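Local coordinates for protein KLLA0E03807p (Kluyveromyces lactis, PDB 3SQI) that binds DNA, apparently as the tyrosine-recombinase-like DNA-binding part of Ndc10, a platform for inner kinetochore assembly in budding yeast, at residues H24-W29 against Q47-K52; S193-P198 against P350-V355; V321-F326 against V344-L349. All coordinates share one frame; numbering follows the deposited sequence.

From the N terminus, interaction 1 comes first: it closes the short connection between helix 13-30 and helix 47-56, inside the N-terminal helical part of the chain. It is complete before the other two begin, and its centre lies about 42 and 43 Å from the centres of interactions 2 and 3, on the opposite side of the chain's centre. Interaction 2 spans a much longer excursion, bringing the loop ahead of helix 198-210 to the end of helix 332-355. Nested within that span, interaction 3 packs residues 321-326, which precede helix 332-355, against the part of that helix ahead of 350-355. Interactions 2 and 3 touch where Pro194 meets Ser348.

Interaction 1 (H24-W29 against Q47-K52); sequences HKYTEW and QKYIVK
Two helices of the N-terminal helical part of the protein, 13-30 and 47-56, cross here like steeply angled beams. Their short segments run at 107° to each other, with axes 11.4 Å apart at closest approach. Backbones at that distance are bridged by long side chains, and two aromatic ones from the first helix, Tyr26 and Trp29, do the work. They stand one turn apart; both CB atoms point to the second helix, and with CG anti to the backbone N the rings reach it.

Tyr26 arrives with its phenol end first. Its OH lies 3.4 Å from Tyr49 CB and 3.7 Å from Ile50 CG1, while the carbonyl oxygen of Tyr49 sits at the ring edge, near its plane. The hydroxyl gives its hydrogen bond to Phe44 O, just ahead of helix 47-56, which pins the ring tip at the start of that helix. Tyr26 and Ile50 also both touch Met71 of helix 65-76, so this side of the crossing is buried in a wider helical cluster.

The Tyr49 ring does not turn into the contact: its CG is anti to its own carbonyl carbon, and the ring leads away, leaving CB to meet the Tyr26 hydroxyl. Trp29 works on the other flank, where its rings also meet Tyr53 and His57 edge-to-face. The six-membered part of the indole reaches the second helix: CZ3 approaches Tyr49 O to 3.5 Å. Crossing the indole at about a right angle, the aliphatic chain of Lys52 brings CG to the ring edge, near its plane, 3.8 Å from Trp29 CH2.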
loop_
_atom_site.group_PDB
_atom_site.type_symbol
_atom_site.label_atom_id
_atom_site.label_comp_id
_atom_site.label_asym_id
_atom_site.label_seq_id
_atom_site.Cartn_x
_atom_site.Cartn_y
_atom_site.Cartn_z
ATOM N N HIS A 24 -4.603 12.094 34.119
ATOM C CA HIS A 24 -3.346 12.627 34.615
ATOM C C HIS A 24 -2.206 12.263 33.665
ATOM O O HIS A 24 -1.407 13.121 33.289
ATOM C CB HIS A 24 -3.054 12.103 36.016
ATOM C CG HIS A 24 -1.916 12.798 36.689
ATOM N ND1 HIS A 24 -2.081 13.945 37.434
ATOM C CD2 HIS A 24 -0.594 12.512 36.724
ATOM C CE1 HIS A 24 -0.909 14.334 37.903
ATOM N NE2 HIS A 24 0.011 13.484 37.486
ATOM N N LYS A 25 -2.147 10.994 33.272
ATOM C CA LYS A 25 -1.145 10.520 32.319
ATOM C C LYS A 25 -1.126 11.382 31.062
ATOM O O LYS A 25 -0.084 11.902 30.655
ATOM C CB LYS A 25 -1.452 9.078 31.898
ATOM C CG LYS A 25 -1.590 8.060 33.027
ATOM C CD LYS A 25 -0.240 7.679 33.621
ATOM C CE LYS A 25 0.271 8.746 34.580
ATOM N NZ LYS A 25 1.698 8.526 34.936
ATOM N N TYR A 26 -2.301 11.512 30.457
ATOM C CA TYR A 26 -2.451 12.117 29.145
ATOM C C TYR A 26 -2.109 13.595 29.122
ATOM O O TYR A 26 -1.473 14.072 28.185
ATOM C CB TYR A 26 -3.875 11.903 28.652
ATOM C CG TYR A 26 -4.203 12.559 27.338
ATOM C CD1 TYR A 26 -3.375 12.413 26.227
ATOM C CD2 TYR A 26 -5.366 13.299 27.193
ATOM C CE1 TYR A 26 -3.693 13.013 25.013
ATOM C CE2 TYR A 26 -5.691 13.894 25.991
ATOM C CZ TYR A 26 -4.856 13.751 24.905
ATOM O OH TYR A 26 -5.203 14.354 23.717
ATOM N N THR A 27 -2.536 14.326 30.143
ATOM C CA THR A 27 -2.243 15.755 30.189
ATOM C C THR A 27 -0.815 16.034 30.668
ATOM O O THR A 27 -0.183 17.013 30.251
ATOM C CB THR A 27 -3.248 16.499 31.073
ATOM O OG1 THR A 27 -3.139 16.021 32.419
ATOM C CG2 THR A 27 -4.671 16.278 30.560
ATOM N N GLU A 28 -0.310 15.166 31.540
ATOM C CA GLU A 28 1.072 15.258 31.997
ATOM C C GLU A 28 2.038 14.935 30.862
ATOM O O GLU A 28 3.198 15.341 30.885
ATOM C CB GLU A 28 1.308 14.332 33.190
ATOM C CG GLU A 28 1.530 15.071 34.496
ATOM C CD GLU A 28 0.488 16.149 34.743
ATOM O OE1 GLU A 28 0.795 17.108 35.483
ATOM O OE2 GLU A 28 -0.635 16.040 34.202
ATOM N N TRP A 29 1.553 14.177 29.884
ATOM C CA TRP A 29 2.270 13.971 28.631
ATOM C C TRP A 29 2.114 15.208 27.758
ATOM O O TRP A 29 3.089 15.747 27.247
ATOM C CB TRP A 29 1.706 12.747 27.907
ATOM C CG TRP A 29 2.286 12.493 26.545
ATOM C CD1 TRP A 29 3.527 11.999 26.258
ATOM C CD2 TRP A 29 1.633 12.690 25.287
ATOM N NE1 TRP A 29 3.689 11.888 24.899
ATOM C CE2 TRP A 29 2.543 12.309 24.280
ATOM C CE3 TRP A 29 0.372 13.161 24.912
ATOM C CZ2 TRP A 29 2.227 12.383 22.927
ATOM C CZ3 TRP A 29 0.064 13.233 23.564
ATOM C CH2 TRP A 29 0.986 12.846 22.590
ATOM N N GLN A 47 -8.163 13.700 17.543
ATOM C CA GLN A 47 -7.683 12.391 17.141
ATOM C C GLN A 47 -6.161 12.399 17.114
ATOM O O GLN A 47 -5.515 11.474 17.596
ATOM C CB GLN A 47 -8.233 12.049 15.764
ATOM C CG GLN A 47 -9.752 12.041 15.711
ATOM C CD GLN A 47 -10.282 11.957 14.296
ATOM O OE1 GLN A 47 -9.654 12.444 13.354
ATOM N NE2 GLN A 47 -11.450 11.342 14.138
ATOM N N LYS A 48 -5.596 13.475 16.581
ATOM C CA LYS A 48 -4.153 13.592 16.421
ATOM C C LYS A 48 -3.379 13.267 17.706
ATOM O O LYS A 48 -2.470 12.416 17.715
ATOM C CB LYS A 48 -3.819 15.008 15.977
ATOM C CG LYS A 48 -4.996 15.753 15.365
ATOM C CD LYS A 48 -4.775 17.265 15.430
ATOM C CE LYS A 48 -3.299 17.634 15.283
ATOM N NZ LYS A 48 -3.048 19.099 15.072
ATOM N N TYR A 49 -3.755 13.935 18.793
ATOM C CA TYR A 49 -3.010 13.842 20.042
ATOM C C TYR A 49 -3.262 12.521 20.756
ATOM O O TYR A 49 -2.335 11.930 21.306
ATOM C CB TYR A 49 -3.353 15.022 20.952
ATOM C CG TYR A 49 -3.271 16.367 20.252
ATOM C CD1 TYR A 49 -2.044 16.975 20.003
ATOM C CD2 TYR A 49 -4.423 17.033 19.852
ATOM C CE1 TYR A 49 -1.969 18.206 19.368
ATOM C CE2 TYR A 49 -4.357 18.260 19.215
ATOM C CZ TYR A 49 -3.129 18.842 18.977
ATOM O OH TYR A 49 -3.067 20.065 18.346
ATOM N N ILE A 50 -4.510 12.057 20.743
ATOM C CA ILE A 50 -4.871 10.791 21.387
ATOM C C ILE A 50 -4.168 9.620 20.710
ATOM O O ILE A 50 -3.621 8.735 21.372
ATOM C CB ILE A 50 -6.390 10.538 21.337
ATOM C CG1 ILE A 50 -7.156 11.726 21.918
ATOM C CG2 ILE A 50 -6.751 9.261 22.093
ATOM C CD1 ILE A 50 -8.652 11.585 21.798
ATOM N N VAL A 51 -4.197 9.627 19.383
ATOM C CA VAL A 51 -3.548 8.599 18.586
ATOM C C VAL A 51 -2.032 8.622 18.781
ATOM O O VAL A 51 -1.408 7.581 19.028
ATOM C CB VAL A 51 -3.887 8.760 17.102
ATOM C CG1 VAL A 51 -3.088 7.782 16.277
ATOM C CG2 VAL A 51 -5.378 8.565 16.875
ATOM N N LYS A 52 -1.435 9.804 18.684
ATOM C CA LYS A 52 -0.012 9.911 18.976
ATOM C C LYS A 52 0.317 9.323 20.354
ATOM O O LYS A 52 1.227 8.500 20.487
ATOM C CB LYS A 52 0.457 11.360 18.886
ATOM C CG LYS A 52 1.933 11.527 19.188
ATOM C CD LYS A 52 2.468 12.858 18.678
ATOM C CE LYS A 52 3.934 13.024 19.043
ATOM N NZ LYS A 52 4.722 11.818 18.665
#

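Interaction 2 (S193-P198 against P350-V355); sequences SPFTCP and PLLYRV
The turn that leads into helix 198-210 packs here against the last turns of helix 332-355, within what is probably the recombinase-like domain of the protein. Residues 193-198 fold compactly: Cys197 N is bonded to Pro194 O at 2.9 Å, Ser193 OG and Thr196 OG1 share a hydrogen bond, and Cys197 occupies the N-cap position, its side chain capping a backbone N of the helix that follows. Pro194 points to helix 332-355, and Phe195 reaches it with the end of its ring.

Phe195 has the largest share of the contact. With CG anti to the carbonyl carbon (chi1 -62°), the end of its ring comes nearer the helix than its CB direction alone would suggest. Three far carbons of the ring then each find an apolar partner. CE2 meets Leu351 CD2 at 3.8 Å, and CE1 meets Leu352 CD1 at the same 3.8 Å, with this second methyl lying at the ring edge, near its plane. Between them, Phe195 CZ points tip to tip at Val355 CG2, 4.1 Å away.

Both leucines hold CG anti to the backbone N, which sends their branches toward the ring from two successive positions, and Val355 follows one turn after Leu351. The CD2 methyl of Leu351 serves a second partner as well: Pro194 CG lies 4.1 Å from Leu351 CD2, the two side chains crossing at about a right angle.

Helix 107-118 packs against both partners through Trp118, which meets the Phe195 ring edge-to-face, touches Leu352 and gives its NE1 hydrogen to Phe195 O; Gln144 NE2 of helix 133-149 binds the same oxygen. Helix 388-391 also packs here, Leu390 touching Phe195 and Leu391 touching Val355.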
loop_
_atom_site.group_PDB
_atom_site.type_symbol
_atom_site.label_atom_id
_atom_site.label_comp_id
_atom_site.label_asym_id
_atom_site.label_seq_id
_atom_site.Cartn_x
_atom_site.Cartn_y
_atom_site.Cartn_z
ATOM N N SER A 193 11.459 -7.201 -0.613
ATOM C CA SER A 193 10.724 -8.222 -1.349
ATOM C C SER A 193 10.046 -7.618 -2.579
ATOM O O SER A 193 8.832 -7.411 -2.601
ATOM C CB SER A 193 9.691 -8.886 -0.436
ATOM O OG SER A 193 9.134 -10.047 -1.033
ATOM N N PRO A 194 10.838 -7.335 -3.617
ATOM C CA PRO A 194 10.344 -6.672 -4.831
ATOM C C PRO A 194 9.108 -7.341 -5.421
ATOM O O PRO A 194 8.185 -6.659 -5.875
ATOM C CB PRO A 194 11.524 -6.794 -5.796
ATOM C CG PRO A 194 12.727 -6.824 -4.903
ATOM C CD PRO A 194 12.296 -7.556 -3.649
ATOM N N PHE A 195 9.084 -8.668 -5.405
ATOM C CA PHE A 195 8.002 -9.398 -6.057
ATOM C C PHE A 195 6.670 -9.108 -5.402
ATOM O O PHE A 195 5.674 -8.871 -6.086
ATOM C CB PHE A 195 8.298 -10.893 -6.075
ATOM C CG PHE A 195 9.539 -11.234 -6.840
ATOM C CD1 PHE A 195 9.533 -11.236 -8.228
ATOM C CD2 PHE A 195 10.720 -11.521 -6.177
ATOM C CE1 PHE A 195 10.685 -11.538 -8.942
ATOM C CE2 PHE A 195 11.875 -11.825 -6.885
ATOM C CZ PHE A 195 11.857 -11.833 -8.269
ATOM N N THR A 196 6.677 -9.091 -4.074
ATOM C CA THR A 196 5.484 -8.799 -3.288
ATOM C C THR A 196 5.293 -7.290 -3.125
ATOM O O THR A 196 4.413 -6.842 -2.383
ATOM C CB THR A 196 5.535 -9.476 -1.912
ATOM O OG1 THR A 196 6.774 -9.163 -1.271
ATOM C CG2 THR A 196 5.432 -10.981 -2.063
ATOM N N CYS A 197 6.148 -6.515 -3.792
ATOM C CA CYS A 197 5.984 -5.061 -3.855
ATOM C C CYS A 197 5.072 -4.634 -5.008
ATOM O O CYS A 197 5.324 -4.970 -6.164
ATOM C CB CYS A 197 7.333 -4.356 -3.963
ATOM S SG CYS A 197 7.157 -2.585 -4.241
ATOM N N PRO A 198 3.992 -3.907 -4.682
ATOM C CA PRO A 198 2.958 -3.464 -5.624
ATOM C C PRO A 198 3.454 -2.372 -6.543
ATOM O O PRO A 198 2.918 -2.214 -7.639
ATOM C CB PRO A 198 1.874 -2.890 -4.707
ATOM C CG PRO A 198 2.617 -2.384 -3.544
ATOM C CD PRO A 198 3.756 -3.369 -3.333
ATOM N N PRO A 350 17.525 -6.211 -12.148
ATOM C CA PRO A 350 18.568 -7.241 -12.189
ATOM C C PRO A 350 18.143 -8.515 -11.469
ATOM O O PRO A 350 18.546 -9.603 -11.876
ATOM C CB PRO A 350 19.726 -6.587 -11.438
ATOM C CG PRO A 350 19.538 -5.134 -11.672
ATOM C CD PRO A 350 18.053 -4.912 -11.692
ATOM N N LEU A 351 17.344 -8.384 -10.413
ATOM C CA LEU A 351 16.858 -9.550 -9.678
ATOM C C LEU A 351 15.860 -10.330 -10.519
ATOM O O LEU A 351 16.029 -11.527 -10.746
ATOM C CB LEU A 351 16.205 -9.139 -8.366
ATOM C CG LEU A 351 15.946 -10.320 -7.431
ATOM C CD1 LEU A 351 17.274 -10.926 -6.988
ATOM C CD2 LEU A 351 15.095 -9.906 -6.227
ATOM N N LEU A 352 14.833 -9.636 -11.000
ATOM C CA LEU A 352 13.849 -10.241 -11.888
ATOM C C LEU A 352 14.524 -10.963 -13.044
ATOM O O LEU A 352 14.039 -11.984 -13.523
ATOM C CB LEU A 352 12.909 -9.179 -12.456
ATOM C CG LEU A 352 11.811 -9.734 -13.370
ATOM C CD1 LEU A 352 10.810 -10.549 -12.574
ATOM C CD2 LEU A 352 11.099 -8.616 -14.103
ATOM N N TYR A 353 15.643 -10.420 -13.499
ATOM C CA TYR A 353 16.344 -10.967 -14.655
ATOM C C TYR A 353 17.035 -12.277 -14.298
ATOM O O TYR A 353 17.139 -13.187 -15.124
ATOM C CB TYR A 353 17.359 -9.944 -15.166
ATOM C CG TYR A 353 18.143 -10.382 -16.376
ATOM C CD1 TYR A 353 17.539 -10.470 -17.623
ATOM C CD2 TYR A 353 19.494 -10.688 -16.277
ATOM C CE1 TYR A 353 18.256 -10.863 -18.733
ATOM C CE2 TYR A 353 20.219 -11.079 -17.385
ATOM C CZ TYR A 353 19.595 -11.164 -18.610
ATOM O OH TYR A 353 20.307 -11.555 -19.723
ATOM N N ARG A 354 17.494 -12.360 -13.054
ATOM C CA ARG A 354 18.207 -13.530 -12.552
ATOM C C ARG A 354 17.240 -14.672 -12.218
ATOM O O ARG A 354 17.626 -15.841 -12.203
ATOM C CB ARG A 354 19.043 -13.133 -11.328
ATOM C CG ARG A 354 19.703 -14.284 -10.580
ATOM C CD ARG A 354 21.033 -14.694 -11.189
ATOM N NE ARG A 354 21.881 -15.361 -10.202
ATOM C CZ ARG A 354 22.770 -14.734 -9.434
ATOM N NH1 ARG A 354 22.939 -13.424 -9.544
ATOM N NH2 ARG A 354 23.495 -15.419 -8.558
ATOM N N VAL A 355 15.983 -14.325 -11.956
ATOM C CA VAL A 355 14.943 -15.315 -11.686
ATOM C C VAL A 355 14.178 -15.702 -12.944
ATOM O O VAL A 355 14.173 -16.865 -13.346
ATOM C CB VAL A 355 13.936 -14.806 -10.658
ATOM C CG1 VAL A 355 12.740 -15.750 -10.589
ATOM C CG2 VAL A 355 14.608 -14.648 -9.293
#

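Interaction 3 (V321-F326 against V344-L349); sequences VHVHLF and VLVTSL
Leu325 runs straight out from its loop toward helix 332-355 and is the side chain to follow. Its CB already faces the helix, 4.0 Å from Leu345 CD2. CG, placed anti to the carbonyl carbon by a chi1 of -56°, comes next and lies 3.9 Å from Val346 CG2. Because chi2 is near 180° (-175°), CD1 prolongs the chain instead of folding back, and this methyl touches two leucines one helical turn apart: Leu345 CD2 at 3.5 Å and Leu349 CD2 at 3.8 Å. Leu325 crosses Leu345 at about a right angle and passes Leu349 more obliquely.

Val346 splits its two methyls between different parts of the loop. While CG2 serves Leu325 and also approaches Val323 O, CG1 turns to Val321, whose CG1 it meets at 3.6 Å; the two valines cross obliquely. Val321 CG1 also lies near Thr347 OG1, the next helix residue along. At the other end of the loop, Phe326 brings CE2 to within 3.8 Å of Leu345 CD2, so that one leucine methyl touches both Leu325 and Phe326.

The polar backbone is held by a residue of the same helix: Asn342 uses ND2 to bind Val323 O and OD1 to accept from Leu325 N, fixing the loop through both its amide atoms. Ala203 and Val204 of helix 198-210 also touch Leu345.

Along the loop, His322 and His324 point away from the helix and are exposed. The arrangement is that of an irregular loop whose alternate side chains, Val321, Val323 and Leu325, pack on the apolar face of a helix; helix 332-355 runs back past the loop that precedes it, in what is probably the recombinase-like part of the fold.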
loop_
_atom_site.group_PDB
_atom_site.type_symbol
_atom_site.label_atom_id
_atom_site.label_comp_id
_atom_site.label_asym_id
_atom_site.label_seq_id
_atom_site.Cartn_x
_atom_site.Cartn_y
_atom_site.Cartn_z
ATOM N N VAL A 321 19.016 6.205 -9.076
ATOM C CA VAL A 321 19.533 5.428 -10.197
ATOM C C VAL A 321 19.961 6.331 -11.350
ATOM O O VAL A 321 19.376 7.390 -11.563
ATOM C CB VAL A 321 18.474 4.479 -10.728
ATOM C CG1 VAL A 321 18.144 3.442 -9.676
ATOM C CG2 VAL A 321 17.238 5.270 -11.160
ATOM N N HIS A 322 20.983 5.921 -12.092
ATOM C CA HIS A 322 21.434 6.719 -13.229
ATOM C C HIS A 322 20.898 6.255 -14.587
ATOM O O HIS A 322 21.253 6.822 -15.622
ATOM C CB HIS A 322 22.960 6.846 -13.240
ATOM C CG HIS A 322 23.509 7.470 -11.999
ATOM N ND1 HIS A 322 23.382 6.887 -10.758
ATOM C CD2 HIS A 322 24.160 8.641 -11.801
ATOM C CE1 HIS A 322 23.942 7.663 -9.848
ATOM N NE2 HIS A 322 24.422 8.734 -10.456
ATOM N N VAL A 323 20.048 5.236 -14.578
ATOM C CA VAL A 323 19.481 4.691 -15.806
ATOM C C VAL A 323 18.001 5.026 -15.948
ATOM O O VAL A 323 17.226 4.849 -15.007
ATOM C CB VAL A 323 19.609 3.162 -15.825
ATOM C CG1 VAL A 323 18.715 2.566 -16.896
ATOM C CG2 VAL A 323 21.062 2.759 -16.007
ATOM N N HIS A 324 17.592 5.493 -17.120
ATOM C CA HIS A 324 16.188 5.840 -17.297
ATOM C C HIS A 324 15.452 4.976 -18.316
ATOM O O HIS A 324 15.633 5.113 -19.523
ATOM C CB HIS A 324 16.068 7.322 -17.635
ATOM C CG HIS A 324 16.750 8.207 -16.644
ATOM N ND1 HIS A 324 18.120 8.341 -16.589
ATOM C CD2 HIS A 324 16.258 8.970 -15.638
ATOM C CE1 HIS A 324 18.442 9.171 -15.612
ATOM N NE2 HIS A 324 17.328 9.563 -15.019
ATOM N N LEU A 325 14.608 4.090 -17.801
ATOM C CA LEU A 325 13.720 3.283 -18.625
ATOM C C LEU A 325 12.454 4.061 -18.964
ATOM O O LEU A 325 11.893 3.918 -20.051
ATOM C CB LEU A 325 13.388 1.971 -17.914
ATOM C CG LEU A 325 14.635 1.166 -17.533
ATOM C CD1 LEU A 325 14.267 -0.180 -16.930
ATOM C CD2 LEU A 325 15.555 0.976 -18.736
ATOM N N PHE A 326 12.006 4.878 -18.014
ATOM C CA PHE A 326 10.885 5.781 -18.245
ATOM C C PHE A 326 11.345 7.141 -18.763
ATOM O O PHE A 326 12.499 7.524 -18.578
ATOM C CB PHE A 326 10.033 5.926 -16.981
ATOM C CG PHE A 326 9.186 4.722 -16.696
ATOM C CD1 PHE A 326 8.041 4.479 -17.436
ATOM C CD2 PHE A 326 9.543 3.823 -15.705
ATOM C CE1 PHE A 326 7.260 3.363 -17.189
ATOM C CE2 PHE A 326 8.771 2.705 -15.460
ATOM C CZ PHE A 326 7.627 2.475 -16.204
ATOM N N VAL A 344 12.314 2.308 -8.559
ATOM C CA VAL A 344 11.984 0.967 -8.079
ATOM C C VAL A 344 12.305 -0.072 -9.149
ATOM O O VAL A 344 12.976 -1.082 -8.883
ATOM C CB VAL A 344 10.514 0.822 -7.665
ATOM C CG1 VAL A 344 10.314 -0.505 -6.950
ATOM C CG2 VAL A 344 10.109 1.962 -6.761
ATOM N N LEU A 345 11.830 0.194 -10.361
ATOM C CA LEU A 345 11.999 -0.725 -11.479
ATOM C C LEU A 345 13.468 -1.043 -11.657
ATOM O O LEU A 345 13.874 -2.201 -11.608
ATOM C CB LEU A 345 11.462 -0.100 -12.765
ATOM C CG LEU A 345 11.329 -1.016 -13.979
ATOM C CD1 LEU A 345 10.106 -1.929 -13.836
ATOM C CD2 LEU A 345 11.237 -0.194 -15.266
ATOM N N VAL A 346 14.255 0.013 -11.838
ATOM C CA VAL A 346 15.673 -0.080 -12.162
ATOM C C VAL A 346 16.463 -0.656 -11.002
ATOM O O VAL A 346 17.537 -1.227 -11.189
ATOM C CB VAL A 346 16.247 1.313 -12.525
ATOM C CG1 VAL A 346 17.764 1.283 -12.567
ATOM C CG2 VAL A 346 15.683 1.795 -13.855
ATOM N N THR A 347 15.925 -0.506 -9.797
ATOM C CA THR A 347 16.609 -1.012 -8.619
ATOM C C THR A 347 16.466 -2.518 -8.550
ATOM O O THR A 347 17.425 -3.227 -8.234
ATOM C CB THR A 347 16.045 -0.405 -7.324
ATOM O OG1 THR A 347 16.174 1.023 -7.359
ATOM C CG2 THR A 347 16.799 -0.946 -6.119
ATOM N N SER A 348 15.255 -2.998 -8.834
ATOM C CA SER A 348 14.934 -4.411 -8.645
ATOM C C SER A 348 14.990 -5.282 -9.912
ATOM O O SER A 348 14.798 -6.495 -9.840
ATOM C CB SER A 348 13.568 -4.546 -7.948
ATOM O OG SER A 348 13.523 -3.796 -6.734
ATOM N N LEU A 349 15.265 -4.679 -11.065
ATOM C CA LEU A 349 15.205 -5.411 -12.339
ATOM C C LEU A 349 16.265 -6.509 -12.504
ATOM O O LEU A 349 15.953 -7.604 -12.969
ATOM C CB LEU A 349 15.258 -4.452 -13.533
ATOM C CG LEU A 349 14.380 -4.899 -14.698
ATOM C CD1 LEU A 349 13.001 -5.260 -14.180
ATOM C CD2 LEU A 349 14.299 -3.813 -15.754
#